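PDB 1DMH: catechol 1,2-dioxygenase from Acinetobacter sp., which catalyses the iron(III)-dependent intradiol cleavage of catechol by O2 to cis,cis-muconate, the opening step of a branch of the beta-ketoadipate pathway. Local coordinates for residues T104-L109 against R306-V311; E154-N159 against H226-A231; A198-P203 against G219-H224; R235-Q240 against F288-T293. All coordinates share one frame; numbering follows the deposited sequence.

How the contacts relate
After the N-terminal helices of the dimer zipper, 104-109 runs past the substrate and meets the C-terminal 306-311 only at the chain's end; contact 1 therefore closes the longest loop, and the other three nest inside it. Contact 2 pairs strand 152-157 with strand 220-230, and contact 3, which joins 198-203 to the start of that same strand, lies within its loop. Contact 4 follows in series: it opens at 235-240 on the neighbouring strand 237-243 and closes at 288-293. Contacts 1, 2 and 3 converge on 4-methylcatechol, with contacts 2 and 3 each supplying an iron-binding histidine. Contact 4 joins strands farther from the iron, its centre about 10 Å from that of contact 2.

Contact 1 of 4, residues T104-L109 against R306-V311; sequences TIEGPL and RPRLAV. With MCT (4-methylcatechol), chain D.
E106 and R308 lock together in a side-on salt bridge. With CG anti to the backbone N (chi1 176°) and an extended chain, E106 delivers its carboxylate nearly coplanar with the guanidinium, the planes 11° apart. OE1 of E106 offers its syn lone pair to NH2 of R308 at 2.7 Å, and OE2 of E106 receives NE of R308 at the same 2.7 Å. CG of R306 closes one face of the R308 guanidinium, 3.5 Å above its plane. This is the close-packed part, and F228 lies against the carboxylate.

The R306 guanidinium is looser. Its NH1 stays 4.1 Å from OE1 of E106, which sits well out of the guanidinium plane, and instead donates to two waters. One of these, 2.9 Å from NH1 of R306, also accepts from N of G107. W56 of the second subunit makes a cation-pi contact with R306. On the substrate side G107 and P108 pack on 4-methylcatechol, CD of P108 3.7 Å from its C1; a CB on G107 would strike the ligand's O3, and its backbone angles also demand glycine. Two arginines beside one buried carboxylate would favour its ionised form, and the C-terminal segment thus grips a loop lining the substrate pocket.

Contact 2 of 4, residues E154-N159 against H226-A231; sequences EIWHAN and HYFVSA. With FE (Fe (III) ion), chain C; MCT (4-methylcatechol), chain D.
W156 and H226 form an offset stack, the indole's five-membered ring and the imidazole 4.3 Å apart at their centroids with planes at 8°. The imidazole bonds iron(III) through NE2 of H226, at 2.1 Å, so the indole backs a metal ligand. W156 reaches it from the cramped rotamer, CG between its backbone N and carbonyl carbon (chi1 68°), which lays the ring across the neighbouring strand. Farther along, the six-membered edge of W156 turns toward the face of F228, CZ3 of W156 3.8 Å from CD2 of F228. F228 in turn meets E154, whose OE1 bonds to the hydroxyl of Y110 and whose OE2 reaches OG of S230 through a water.

Backbone pairing positions these rings on one face of the sheet. E154 and F228 form a hydrogen-bonded antiparallel pair, N of E154 donating to O of F228 at 2.6 Å, and W156 pairs likewise with H226, though its bond from N of W156 is weak. On the reverse face I155 and Y227 lie side by side, CD1 of I155 3.9 Å from CE2 of Y227, and both rest on L136 of strand 133-141. Strand 179-183 flanks the pair beyond 152-157, and strand 237-243 beyond 220-230.

Contact 3 of 4, residues A198-P203 against G219-H224; sequences AGYGCP and GNRPAH. With FE (Fe (III) ion), chain C; MCT (4-methylcatechol), chain D.
A short antiparallel pairing borders the substrate and iron site, Y200 meeting R221 where strand 200-201 runs beside the start of strand 220-230. N of R221 donates to O of Y200 at 2.8 Å, and N of C202 to O of G219 at 2.9 Å. G199 brings its CA within 3.2 Å of O of R221, where a CB would collide; the small methyl of A223 packs on the backbone between A198 and G199.

From this base three side chains reach the ligand or its iron. Y200 sets CG anti to its backbone N (chi1 168°), which turns one face of its ring to the edge of 4-methylcatechol, the ligand's C5 standing 3.2 Å above the Y200 ring centre. R221 bends at chi2 and chi3, laying CD over the face of the ligand ring and bringing NH1 over its rim, 2.9 Å from O3 of the ligand in a weak, bent bond. A salt bridge from NH2 of R221 to D252 holds the guanidinium. H224 binds iron(III) through NE2 at 2.0 Å, while its ND1 donates almost straight to O of P222 (175°), which sets the imidazole's rotation.

Y200 is an established iron-binding residue, yet here its OH stands 8.2 Å from the metal, with both catechol oxygens coordinated. Such a displaced tyrosine, with Y164, H224 and H226 retained, characterises the substrate complex of the two-tyrosine, two-histidine intradiol dioxygenase site.

Contact 4 of 4, residues R235-Q240 against F288-T293; sequences RKLTTQ and FDLKLT
L237 lays CD1 on CD2 of L290 (3.7 Å), while its CB meets CD2 of L292 (3.8 Å). CG of L237 stands anti to the backbone N (chi1 -155°), which carries CD1 toward both leucines. T239 extends the apolar patch, for its CG2 faces CD2 of L290 at 3.9 Å while its hydroxyl turns to O of P102. Threonine suits this place by offering a methyl to the core and an OG1 to a backbone carbonyl. V229, on the adjoining strand, lies against both L290 and L292.

Polar bonds close the end of the contact. R235 bends at chi3 to point two nitrogens at a single hydroxyl oxygen: NE of R235 donates to OG1 of T293 at 2.9 Å and NH2 of R235 at 3.2 Å, both near the guanidinium plane. The backbones join beside them, N of R235 donating to O of T293 at 2.8 Å, and a water links O of R235 to N of T293. NH1 of R235 forms a salt bridge with D92 of helix 80-94, so the same buried arginine ties that helix to both segments.

Leucines of strand 237-243 meet those at and just past the end of strand 283-291; these strands are not paired with each other but each pair with strand 262-268, and the leucines form a core between curled layers consistent with the beta-sandwich of intradiol dioxygenases.

Contact 1 of 4, residues T104-L109 against R306-V311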
# COMPACT_ATOMS: atom_id res chain seq x y z
N THR A 104 -4.88 2.49 -24.99
CA THR A 104 -5.69 2.31 -23.79
C THR A 104 -4.83 1.53 -22.81
O THR A 104 -3.68 1.21 -23.13
CB THR A 104 -7.14 1.72 -24.00
OG1 THR A 104 -7.88 1.98 -22.81
CG2 THR A 104 -7.14 0.22 -24.26
N ILE A 105 -5.34 1.22 -21.62
CA ILE A 105 -4.46 0.62 -20.62
C ILE A 105 -3.91 -0.78 -20.88
O ILE A 105 -4.54 -1.62 -21.53
CB ILE A 105 -5.07 0.69 -19.17
CG1 ILE A 105 -6.14 -0.41 -18.95
CG2 ILE A 105 -5.67 2.09 -18.94
CD1 ILE A 105 -6.63 -0.50 -17.51
N GLU A 106 -2.70 -0.99 -20.39
CA GLU A 106 -2.03 -2.25 -20.53
C GLU A 106 -2.65 -3.26 -19.59
O GLU A 106 -2.83 -4.42 -19.95
CB GLU A 106 -0.53 -2.08 -20.21
CG GLU A 106 0.28 -3.36 -20.24
CD GLU A 106 1.75 -3.11 -19.89
OE1 GLU A 106 2.26 -1.99 -20.15
OE2 GLU A 106 2.40 -4.04 -19.39
N GLY A 107 -2.98 -2.85 -18.37
CA GLY A 107 -3.50 -3.81 -17.42
C GLY A 107 -2.29 -4.46 -16.76
O GLY A 107 -1.17 -4.34 -17.27
N PRO A 108 -2.46 -5.18 -15.64
CA PRO A 108 -1.32 -5.81 -14.97
C PRO A 108 -0.96 -7.26 -15.32
O PRO A 108 -0.12 -7.87 -14.65
CB PRO A 108 -1.72 -5.66 -13.51
CG PRO A 108 -3.22 -6.07 -13.60
CD PRO A 108 -3.71 -5.35 -14.85
N LEU A 109 -1.55 -7.80 -16.39
CA LEU A 109 -1.36 -9.21 -16.71
C LEU A 109 -0.52 -9.60 -17.91
O LEU A 109 -0.62 -10.74 -18.38
CB LEU A 109 -2.74 -9.87 -16.83
CG LEU A 109 -3.62 -9.48 -15.64
CD1 LEU A 109 -5.07 -9.84 -15.88
CD2 LEU A 109 -3.07 -10.13 -14.41
N ARG A 306 7.68 -0.75 -16.92
CA ARG A 306 7.09 -1.07 -15.64
C ARG A 306 7.35 -2.54 -15.38
O ARG A 306 7.55 -3.31 -16.31
CB ARG A 306 5.57 -0.80 -15.64
CG ARG A 306 4.82 -1.61 -16.65
CD ARG A 306 3.35 -1.22 -16.71
NE ARG A 306 2.53 -1.86 -15.69
CZ ARG A 306 1.20 -1.76 -15.66
NH1 ARG A 306 0.57 -1.04 -16.59
NH2 ARG A 306 0.50 -2.36 -14.70
N PRO A 307 7.37 -2.94 -14.11
CA PRO A 307 7.59 -4.34 -13.74
C PRO A 307 6.56 -5.25 -14.43
O PRO A 307 5.35 -5.05 -14.31
CB PRO A 307 7.42 -4.30 -12.21
CG PRO A 307 7.90 -2.92 -11.87
CD PRO A 307 7.15 -2.13 -12.90
N ARG A 308 7.04 -6.25 -15.18
CA ARG A 308 6.15 -7.18 -15.87
C ARG A 308 6.69 -8.59 -15.65
O ARG A 308 7.90 -8.78 -15.65
CB ARG A 308 6.13 -6.87 -17.38
CG ARG A 308 5.60 -5.47 -17.71
CD ARG A 308 5.82 -5.13 -19.17
NE ARG A 308 5.12 -3.92 -19.58
CZ ARG A 308 5.71 -2.77 -19.89
NH1 ARG A 308 7.03 -2.65 -19.85
NH2 ARG A 308 4.97 -1.74 -20.29
N LEU A 309 5.81 -9.56 -15.44
CA LEU A 309 6.25 -10.93 -15.22
C LEU A 309 6.94 -11.44 -16.51
O LEU A 309 6.49 -11.18 -17.64
CB LEU A 309 5.04 -11.81 -14.87
CG LEU A 309 5.16 -13.20 -14.22
CD1 LEU A 309 3.79 -13.86 -14.10
CD2 LEU A 309 6.04 -14.08 -15.06
N ALA A 310 8.06 -12.13 -16.34
CA ALA A 310 8.76 -12.71 -17.49
C ALA A 310 8.93 -14.20 -17.21
O ALA A 310 9.09 -14.62 -16.07
CB ALA A 310 10.11 -12.05 -17.70
N VAL A 311 8.84 -15.01 -18.25
CA VAL A 311 8.97 -16.46 -18.09
C VAL A 311 9.80 -16.98 -19.26
O VAL A 311 10.02 -16.20 -20.22
CB VAL A 311 7.56 -17.12 -18.11
CG1 VAL A 311 7.69 -18.64 -18.06
CG2 VAL A 311 6.74 -16.63 -16.94
OXT VAL A 311 10.22 -18.15 -19.21
C1 MCT D . -7.36 -5.22 -15.31
C2 MCT D . -6.93 -5.12 -16.64
C3 MCT D . -7.07 -6.24 -17.48
O3 MCT D . -6.65 -6.15 -18.78
C4 MCT D . -7.62 -7.43 -17.03
O4 MCT D . -7.75 -8.49 -17.89
C5 MCT D . -8.06 -7.55 -15.73
C6 MCT D . -7.91 -6.39 -14.83
C MCT D . -7.21 -4.01 -14.37
O HOH W 1 1.40 0.93 -18.70
O HOH W 2 -2.25 -0.48 -17.02
O HOH W 3 2.57 -5.92 -15.30
O HOH W 4 3.14 -8.85 -15.37

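Contact 2 of 4, residues E154-N159 against H226-A231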
# COMPACT_ATOMS: atom_id res chain seq x y z
N GLU A 154 1.74 -8.40 -30.31
CA GLU A 154 1.63 -9.24 -29.13
C GLU A 154 0.19 -9.23 -28.62
O GLU A 154 -0.36 -8.17 -28.36
CB GLU A 154 2.57 -8.76 -28.04
CG GLU A 154 4.00 -8.77 -28.49
CD GLU A 154 4.94 -8.36 -27.38
OE1 GLU A 154 5.03 -9.09 -26.38
OE2 GLU A 154 5.59 -7.31 -27.53
N ILE A 155 -0.39 -10.41 -28.47
CA ILE A 155 -1.77 -10.57 -28.04
C ILE A 155 -1.89 -11.47 -26.82
O ILE A 155 -1.21 -12.49 -26.72
CB ILE A 155 -2.60 -11.19 -29.17
CG1 ILE A 155 -2.37 -10.39 -30.46
CG2 ILE A 155 -4.08 -11.22 -28.80
CD1 ILE A 155 -3.23 -10.83 -31.60
N TRP A 156 -2.73 -11.08 -25.87
CA TRP A 156 -2.94 -11.93 -24.71
C TRP A 156 -4.36 -11.68 -24.26
O TRP A 156 -4.87 -10.58 -24.42
CB TRP A 156 -1.88 -11.66 -23.59
CG TRP A 156 -1.88 -10.33 -22.84
CD1 TRP A 156 -2.36 -10.10 -21.57
CD2 TRP A 156 -1.33 -9.08 -23.28
NE1 TRP A 156 -2.13 -8.80 -21.20
CE2 TRP A 156 -1.51 -8.15 -22.23
CE3 TRP A 156 -0.70 -8.66 -24.47
CZ2 TRP A 156 -1.08 -6.82 -22.34
CZ3 TRP A 156 -0.28 -7.34 -24.58
CH2 TRP A 156 -0.47 -6.43 -23.51
N HIS A 157 -5.02 -12.71 -23.75
CA HIS A 157 -6.41 -12.58 -23.31
C HIS A 157 -6.81 -13.70 -22.37
O HIS A 157 -6.06 -14.65 -22.17
CB HIS A 157 -7.34 -12.53 -24.53
CG HIS A 157 -7.41 -13.81 -25.31
ND1 HIS A 157 -8.23 -14.86 -24.95
CD2 HIS A 157 -6.77 -14.21 -26.44
CE1 HIS A 157 -8.10 -15.85 -25.82
NE2 HIS A 157 -7.22 -15.48 -26.74
N ALA A 158 -8.00 -13.59 -21.79
CA ALA A 158 -8.52 -14.57 -20.84
C ALA A 158 -9.31 -15.71 -21.49
O ALA A 158 -9.64 -15.64 -22.68
CB ALA A 158 -9.39 -13.85 -19.80
N ASN A 159 -9.60 -16.75 -20.71
CA ASN A 159 -10.39 -17.86 -21.23
C ASN A 159 -11.84 -17.57 -20.91
O ASN A 159 -12.16 -16.44 -20.51
CB ASN A 159 -9.96 -19.22 -20.64
CG ASN A 159 -10.07 -19.29 -19.12
OD1 ASN A 159 -10.79 -18.51 -18.49
ND2 ASN A 159 -9.37 -20.26 -18.54
N HIS A 226 -5.97 -7.95 -25.43
CA HIS A 226 -4.87 -6.99 -25.34
C HIS A 226 -3.93 -7.06 -26.54
O HIS A 226 -3.72 -8.13 -27.11
CB HIS A 226 -4.02 -7.29 -24.10
CG HIS A 226 -4.74 -7.06 -22.81
ND1 HIS A 226 -4.75 -5.83 -22.18
CD2 HIS A 226 -5.47 -7.90 -22.03
CE1 HIS A 226 -5.46 -5.93 -21.06
NE2 HIS A 226 -5.91 -7.17 -20.95
N TYR A 227 -3.34 -5.92 -26.89
CA TYR A 227 -2.37 -5.82 -27.97
C TYR A 227 -1.17 -4.93 -27.59
O TYR A 227 -1.33 -3.91 -26.92
CB TYR A 227 -2.94 -5.12 -29.21
CG TYR A 227 -3.90 -5.89 -30.08
CD1 TYR A 227 -5.24 -6.03 -29.73
CD2 TYR A 227 -3.46 -6.44 -31.28
CE1 TYR A 227 -6.14 -6.70 -30.57
CE2 TYR A 227 -4.33 -7.11 -32.13
CZ TYR A 227 -5.67 -7.24 -31.78
OH TYR A 227 -6.53 -7.88 -32.64
N PHE A 228 0.00 -5.35 -28.06
CA PHE A 228 1.24 -4.58 -28.02
C PHE A 228 1.60 -4.69 -29.51
O PHE A 228 1.53 -5.78 -30.09
CB PHE A 228 2.38 -5.25 -27.25
CG PHE A 228 2.52 -4.81 -25.83
CD1 PHE A 228 2.07 -3.57 -25.40
CD2 PHE A 228 3.15 -5.64 -24.93
CE1 PHE A 228 2.23 -3.17 -24.06
CE2 PHE A 228 3.32 -5.26 -23.59
CZ PHE A 228 2.86 -4.02 -23.16
N VAL A 229 1.91 -3.58 -30.16
CA VAL A 229 2.36 -3.64 -31.53
C VAL A 229 3.60 -2.76 -31.59
O VAL A 229 3.58 -1.59 -31.17
CB VAL A 229 1.31 -3.11 -32.55
CG1 VAL A 229 1.84 -3.30 -34.00
CG2 VAL A 229 -0.01 -3.85 -32.38
N SER A 230 4.71 -3.32 -32.04
CA SER A 230 5.93 -2.54 -32.19
C SER A 230 6.56 -2.80 -33.58
O SER A 230 6.35 -3.86 -34.19
CB SER A 230 6.93 -2.85 -31.06
OG SER A 230 7.27 -4.21 -30.99
N ALA A 231 7.31 -1.81 -34.06
CA ALA A 231 7.95 -1.89 -35.37
C ALA A 231 8.99 -0.79 -35.47
O ALA A 231 8.84 0.26 -34.84
CB ALA A 231 6.92 -1.71 -36.47
FE FE C . -7.29 -7.93 -19.59
C1 MCT D . -7.36 -5.22 -15.31
C2 MCT D . -6.93 -5.12 -16.64
C3 MCT D . -7.07 -6.24 -17.48
O3 MCT D . -6.65 -6.15 -18.78
C4 MCT D . -7.62 -7.43 -17.03
O4 MCT D . -7.75 -8.49 -17.89
C5 MCT D . -8.06 -7.55 -15.73
C6 MCT D . -7.91 -6.39 -14.83
C MCT D . -7.21 -4.01 -14.37
O HOH W 5 5.19 -5.66 -29.57
O HOH W 6 -5.91 -7.21 -17.53

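Contact 3 of 4, residues A198-P203 against G219-H224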
# COMPACT_ATOMS: atom_id res chain seq x y z
N ALA A 198 -14.02 -14.29 -21.97
CA ALA A 198 -15.18 -13.87 -21.18
C ALA A 198 -14.64 -12.69 -20.38
O ALA A 198 -13.43 -12.59 -20.18
CB ALA A 198 -15.61 -14.99 -20.21
N GLY A 199 -15.52 -11.81 -19.94
CA GLY A 199 -15.07 -10.68 -19.14
C GLY A 199 -14.33 -11.15 -17.90
O GLY A 199 -14.41 -12.33 -17.50
N TYR A 200 -13.59 -10.24 -17.29
CA TYR A 200 -12.80 -10.51 -16.10
C TYR A 200 -13.52 -9.85 -14.89
O TYR A 200 -14.16 -8.80 -15.03
CB TYR A 200 -11.41 -9.89 -16.31
CG TYR A 200 -10.52 -9.81 -15.09
CD1 TYR A 200 -10.69 -8.79 -14.15
CD2 TYR A 200 -9.53 -10.76 -14.86
CE1 TYR A 200 -9.91 -8.73 -12.99
CE2 TYR A 200 -8.74 -10.71 -13.70
CZ TYR A 200 -8.94 -9.69 -12.78
OH TYR A 200 -8.20 -9.67 -11.62
N GLY A 201 -13.43 -10.47 -13.71
CA GLY A 201 -14.04 -9.89 -12.53
C GLY A 201 -12.98 -9.90 -11.45
O GLY A 201 -12.21 -10.84 -11.41
N CYS A 202 -12.90 -8.86 -10.60
CA CYS A 202 -11.90 -8.83 -9.53
C CYS A 202 -12.18 -9.93 -8.51
O CYS A 202 -13.33 -10.29 -8.31
CB CYS A 202 -11.92 -7.50 -8.74
SG CYS A 202 -11.38 -6.03 -9.60
N PRO A 203 -11.13 -10.47 -7.86
CA PRO A 203 -11.33 -11.51 -6.84
C PRO A 203 -12.36 -10.94 -5.87
O PRO A 203 -12.13 -9.92 -5.23
CB PRO A 203 -9.95 -11.62 -6.21
CG PRO A 203 -9.07 -11.41 -7.40
CD PRO A 203 -9.70 -10.17 -8.00
N GLY A 219 -16.67 -4.65 -9.83
CA GLY A 219 -15.30 -4.86 -10.25
C GLY A 219 -15.18 -5.66 -11.52
O GLY A 219 -14.28 -6.48 -11.64
N ASN A 220 -16.06 -5.40 -12.49
CA ASN A 220 -16.06 -6.13 -13.76
C ASN A 220 -15.50 -5.43 -14.98
O ASN A 220 -15.60 -4.21 -15.12
CB ASN A 220 -17.48 -6.54 -14.09
CG ASN A 220 -18.11 -7.35 -12.99
OD1 ASN A 220 -17.61 -8.42 -12.63
ND2 ASN A 220 -19.21 -6.84 -12.44
N ARG A 221 -14.93 -6.23 -15.87
CA ARG A 221 -14.40 -5.74 -17.14
C ARG A 221 -15.10 -6.52 -18.25
O ARG A 221 -15.40 -7.70 -18.09
CB ARG A 221 -12.88 -6.01 -17.28
CG ARG A 221 -11.97 -5.39 -16.22
CD ARG A 221 -10.64 -5.04 -16.84
NE ARG A 221 -10.89 -4.05 -17.88
CZ ARG A 221 -10.05 -3.71 -18.85
NH1 ARG A 221 -8.85 -4.28 -18.95
NH2 ARG A 221 -10.45 -2.83 -19.78
N PRO A 222 -15.43 -5.84 -19.35
CA PRO A 222 -16.08 -6.52 -20.48
C PRO A 222 -15.05 -7.48 -21.13
O PRO A 222 -13.84 -7.36 -20.86
CB PRO A 222 -16.43 -5.35 -21.40
CG PRO A 222 -15.30 -4.33 -21.10
CD PRO A 222 -15.34 -4.38 -19.60
N ALA A 223 -15.50 -8.43 -21.94
CA ALA A 223 -14.57 -9.35 -22.62
C ALA A 223 -13.71 -8.49 -23.55
O ALA A 223 -14.22 -7.67 -24.30
CB ALA A 223 -15.35 -10.37 -23.43
N HIS A 224 -12.39 -8.69 -23.49
CA HIS A 224 -11.45 -7.89 -24.28
C HIS A 224 -10.17 -8.67 -24.61
O HIS A 224 -9.86 -9.70 -23.98
CB HIS A 224 -11.04 -6.64 -23.50
CG HIS A 224 -10.39 -6.96 -22.20
ND1 HIS A 224 -11.10 -7.38 -21.09
CD2 HIS A 224 -9.08 -7.05 -21.86
CE1 HIS A 224 -10.26 -7.71 -20.13
NE2 HIS A 224 -9.03 -7.52 -20.57
FE FE C . -7.29 -7.93 -19.59
C1 MCT D . -7.36 -5.22 -15.31
C2 MCT D . -6.93 -5.12 -16.64
C3 MCT D . -7.07 -6.24 -17.48
O3 MCT D . -6.65 -6.15 -18.78
C4 MCT D . -7.62 -7.43 -17.03
O4 MCT D . -7.75 -8.49 -17.89
C5 MCT D . -8.06 -7.55 -15.73
C6 MCT D . -7.91 -6.39 -14.83
C MCT D . -7.21 -4.01 -14.37
O HOH W 7 -11.65 -10.46 -21.16
O HOH W 6 -5.91 -7.21 -17.53

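Contact 4 of 4, residues R235-Q240 against F288-T293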
# COMPACT_ATOMS: atom_id res chain seq x y z
N ARG A 235 6.42 4.23 -32.69
CA ARG A 235 6.29 4.13 -31.24
C ARG A 235 5.55 2.83 -30.93
O ARG A 235 4.80 2.31 -31.77
CB ARG A 235 5.51 5.33 -30.68
CG ARG A 235 6.15 6.69 -31.01
CD ARG A 235 5.45 7.84 -30.27
NE ARG A 235 4.03 7.91 -30.59
CZ ARG A 235 3.17 8.75 -30.00
NH1 ARG A 235 3.59 9.59 -29.05
NH2 ARG A 235 1.90 8.73 -30.36
N LYS A 236 5.76 2.29 -29.74
CA LYS A 236 5.10 1.05 -29.35
C LYS A 236 3.65 1.38 -28.98
O LYS A 236 3.38 2.28 -28.16
CB LYS A 236 5.82 0.41 -28.18
CG LYS A 236 5.31 -0.93 -27.82
CD LYS A 236 6.12 -1.42 -26.65
CE LYS A 236 5.78 -2.86 -26.32
NZ LYS A 236 6.78 -3.41 -25.35
N LEU A 237 2.71 0.65 -29.59
CA LEU A 237 1.29 0.87 -29.36
C LEU A 237 0.78 -0.09 -28.30
O LEU A 237 1.05 -1.28 -28.36
CB LEU A 237 0.48 0.61 -30.65
CG LEU A 237 -0.90 1.23 -30.98
CD1 LEU A 237 -1.63 0.24 -31.83
CD2 LEU A 237 -1.66 1.65 -29.77
N THR A 238 0.04 0.43 -27.32
CA THR A 238 -0.57 -0.41 -26.30
C THR A 238 -2.07 -0.15 -26.45
O THR A 238 -2.50 1.01 -26.39
CB THR A 238 -0.15 -0.02 -24.86
OG1 THR A 238 1.25 -0.26 -24.71
CG2 THR A 238 -0.95 -0.84 -23.80
N THR A 239 -2.87 -1.19 -26.65
CA THR A 239 -4.29 -0.95 -26.79
C THR A 239 -5.04 -2.26 -26.55
O THR A 239 -4.46 -3.25 -26.11
CB THR A 239 -4.62 -0.36 -28.22
OG1 THR A 239 -5.97 0.11 -28.25
CG2 THR A 239 -4.46 -1.41 -29.32
N GLN A 240 -6.34 -2.27 -26.78
CA GLN A 240 -7.09 -3.51 -26.61
C GLN A 240 -8.37 -3.36 -27.39
O GLN A 240 -8.72 -2.25 -27.82
CB GLN A 240 -7.43 -3.73 -25.14
CG GLN A 240 -8.69 -3.01 -24.76
CD GLN A 240 -9.13 -3.21 -23.31
OE1 GLN A 240 -10.30 -2.91 -22.97
NE2 GLN A 240 -8.23 -3.69 -22.45
N PHE A 288 -9.44 -6.71 -37.00
CA PHE A 288 -9.06 -5.46 -36.34
C PHE A 288 -7.71 -5.03 -36.88
O PHE A 288 -6.72 -5.73 -36.71
CB PHE A 288 -8.97 -5.62 -34.82
CG PHE A 288 -8.73 -4.31 -34.10
CD1 PHE A 288 -9.65 -3.27 -34.21
CD2 PHE A 288 -7.57 -4.10 -33.36
CE1 PHE A 288 -9.41 -2.02 -33.60
CE2 PHE A 288 -7.33 -2.87 -32.76
CZ PHE A 288 -8.27 -1.83 -32.88
N ASP A 289 -7.70 -3.89 -37.57
CA ASP A 289 -6.46 -3.33 -38.13
C ASP A 289 -5.94 -2.29 -37.16
O ASP A 289 -6.73 -1.61 -36.48
CB ASP A 289 -6.68 -2.61 -39.46
CG ASP A 289 -7.27 -3.50 -40.52
OD1 ASP A 289 -7.02 -4.72 -40.51
OD2 ASP A 289 -7.96 -2.95 -41.39
N LEU A 290 -4.62 -2.16 -37.10
CA LEU A 290 -3.99 -1.18 -36.23
C LEU A 290 -3.08 -0.30 -37.05
O LEU A 290 -2.37 -0.78 -37.93
CB LEU A 290 -3.18 -1.86 -35.13
CG LEU A 290 -4.04 -2.72 -34.20
CD1 LEU A 290 -4.12 -4.10 -34.83
CD2 LEU A 290 -3.46 -2.81 -32.79
N LYS A 291 -3.10 1.00 -36.76
CA LYS A 291 -2.25 1.96 -37.46
C LYS A 291 -1.31 2.57 -36.43
O LYS A 291 -1.75 3.03 -35.36
CB LYS A 291 -3.09 3.06 -38.13
CG LYS A 291 -2.25 4.05 -38.97
CD LYS A 291 -3.17 5.05 -39.69
CE LYS A 291 -2.40 6.18 -40.38
NZ LYS A 291 -1.53 5.67 -41.47
N LEU A 292 -0.02 2.55 -36.75
CA LEU A 292 1.03 3.05 -35.86
C LEU A 292 1.47 4.51 -36.08
O LEU A 292 1.21 5.10 -37.13
CB LEU A 292 2.25 2.13 -35.97
CG LEU A 292 2.11 0.63 -35.69
CD1 LEU A 292 3.48 0.01 -35.78
CD2 LEU A 292 1.52 0.38 -34.30
N THR A 293 2.11 5.09 -35.07
CA THR A 293 2.61 6.45 -35.18
C THR A 293 4.14 6.41 -35.20
O THR A 293 4.78 5.49 -34.65
CB THR A 293 2.11 7.34 -34.01
OG1 THR A 293 2.53 6.76 -32.77
CG2 THR A 293 0.60 7.43 -34.01
O HOH W 8 2.48 3.46 -32.86